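Local coordinates for glycoside hydrolase family 81 (Clostridium thermocellum, PDB 6FOP), which probably hydrolyses beta-1,3-glucans such as laminarin, as a family 81 glycoside hydrolase of the cellulosome-producing bacterium Clostridium thermocellum, at residues G313-E318 and I653-S658. Sequence-based numbering, arbitrary orientation. Where two conformers were deposited one is given.
Sequences GTYDRE and ICNLDS
Thr314 supplies both hydrogen bonds that join the loop ahead of helix 317-329 to the last turns of helix 646-659, elements 335 residues apart that belong to the helical C-terminal part of the enzyme, in family 81 an (alpha/alpha)6 barrel. Its backbone N donates to Cys654 O at 3.2 Å with an N-H...O angle of 159°, standing above the carbonyl plane by 62°. Ser658 N, the helix's own donor, reaches that oxygen from the opposite face, so the loop bond is added without displacing the helical one. The side-chain bond is shorter: Thr314 OG1 gives its proton to the anti lone pair of Asp657 OD2 at 2.7 Å, the two side chains crossing at about a right angle. Asp657 CG lies anti to the backbone N (chi1 -170°), beside the carbonyl carbon.

Close approach without a shared bond marks Asn655. Its OD1 sits 3.0 Å from Gly313 N at a poor angle, since that N-H is directed to Tyr315 OH in a weak bond of 3.2 Å. Instead OD1 accepts from Lys312 N, while ND2 donates to His651 O and merely skirts the Tyr315 ring edge.

Van der Waals contact centres on Cys654, whose CB meets Tyr315 CD2 at 3.5 Å from an oblique direction; Cys654 SG is 5.5 Å from the ring centroid, a sulfur-aromatic contact. Gly313 CA covers one face of this ring near its rim. His651 meets the ring with nearly parallel planes, and Tyr315 OH bonds to Asp311.

Thr314 OG1 also bonds Lys631 NZ, a long and weak ion-pair partner of Asp657 OD2 that may slightly offset its charge, tying the loop to helices 627-633 and 646-659 together.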
# COMPACT_ATOMS: atom_id res chain seq x y z
N GLY A 313 30.74 10.76 -6.48
CA GLY A 313 30.35 12.10 -6.05
C GLY A 313 31.46 13.13 -6.02
O GLY A 313 32.64 12.80 -5.96
N THR A 314 31.04 14.39 -6.00
CA THR A 314 31.93 15.54 -5.89
C THR A 314 32.32 15.88 -4.45
O THR A 314 32.83 16.98 -4.19
CB THR A 314 31.27 16.77 -6.52
OG1 THR A 314 30.06 17.07 -5.83
CG2 THR A 314 30.97 16.57 -8.00
N TYR A 315 32.13 14.95 -3.52
CA TYR A 315 32.48 15.16 -2.11
C TYR A 315 33.99 15.28 -1.87
O TYR A 315 34.80 14.68 -2.59
CB TYR A 315 31.92 14.04 -1.19
CG TYR A 315 31.77 12.69 -1.84
CD1 TYR A 315 32.86 11.95 -2.29
CD2 TYR A 315 30.52 12.17 -2.06
CE1 TYR A 315 32.70 10.71 -2.92
CE2 TYR A 315 30.33 10.96 -2.69
CZ TYR A 315 31.41 10.23 -3.12
OH TYR A 315 31.20 9.04 -3.78
N ASP A 316 34.34 16.06 -0.85
CA ASP A 316 35.66 15.94 -0.22
C ASP A 316 35.70 14.55 0.43
O ASP A 316 34.98 14.28 1.40
CB ASP A 316 35.81 17.11 0.79
CG ASP A 316 36.98 16.98 1.75
OD1 ASP A 316 37.78 16.06 1.67
OD2 ASP A 316 37.05 17.83 2.65
N ARG A 317 36.52 13.67 -0.14
CA ARG A 317 36.58 12.27 0.32
C ARG A 317 37.03 12.16 1.77
O ARG A 317 36.58 11.28 2.47
CB ARG A 317 37.50 11.40 -0.54
CG ARG A 317 37.12 11.33 -1.98
CD ARG A 317 38.10 10.41 -2.72
NE ARG A 317 37.93 8.99 -2.39
CZ ARG A 317 36.90 8.24 -2.79
NH1 ARG A 317 35.96 8.76 -3.57
NH2 ARG A 317 36.83 6.95 -2.43
N GLU A 318 37.96 13.03 2.20
CA GLU A 318 38.45 12.97 3.58
C GLU A 318 37.35 13.37 4.55
O GLU A 318 37.23 12.80 5.64
CB GLU A 318 39.71 13.83 3.76
CG GLU A 318 40.88 13.26 2.93
CD GLU A 318 42.24 13.79 3.33
OE1 GLU A 318 42.52 13.83 4.54
OE2 GLU A 318 43.03 14.09 2.41
N ILE A 653 23.74 13.61 -2.16
CA ILE A 653 23.69 14.89 -2.85
C ILE A 653 24.85 15.04 -3.84
O ILE A 653 24.66 15.45 -5.00
CB ILE A 653 23.72 16.04 -1.83
CG1 ILE A 653 22.42 16.08 -1.01
CG2 ILE A 653 23.91 17.37 -2.54
CD1 ILE A 653 22.47 16.99 0.19
N CYS A 654 26.06 14.67 -3.40
CA CYS A 654 27.25 14.86 -4.24
C CYS A 654 27.30 13.87 -5.40
O CYS A 654 27.84 14.18 -6.46
CB CYS A 654 28.52 14.76 -3.42
SG CYS A 654 28.74 16.13 -2.26
N ASN A 655 26.73 12.66 -5.22
CA ASN A 655 26.59 11.76 -6.37
C ASN A 655 25.63 12.33 -7.42
O ASN A 655 25.91 12.27 -8.62
CB ASN A 655 26.19 10.36 -5.95
CG ASN A 655 27.41 9.47 -5.73
OD1 ASN A 655 28.15 9.17 -6.68
ND2 ASN A 655 27.63 9.06 -4.49
N LEU A 656 24.49 12.89 -6.99
CA LEU A 656 23.60 13.50 -7.99
C LEU A 656 24.25 14.70 -8.69
O LEU A 656 24.06 14.91 -9.88
CB LEU A 656 22.24 13.87 -7.38
CG LEU A 656 21.41 12.68 -6.91
CD1 LEU A 656 20.21 13.15 -6.10
CD2 LEU A 656 20.97 11.82 -8.07
N ASP A 657 25.08 15.42 -7.94
CA ASP A 657 25.87 16.54 -8.49
C ASP A 657 26.77 16.09 -9.65
O ASP A 657 26.90 16.81 -10.65
CB ASP A 657 26.68 17.17 -7.34
CG ASP A 657 27.35 18.48 -7.74
OD1 ASP A 657 26.80 19.31 -8.51
OD2 ASP A 657 28.47 18.69 -7.26
N SER A 658 27.34 14.88 -9.54
CA SER A 658 28.21 14.33 -10.54
C SER A 658 27.47 13.58 -11.66
O SER A 658 27.78 13.76 -12.85
CB SER A 658 29.16 13.35 -9.83
OG SER A 658 30.00 12.75 -10.76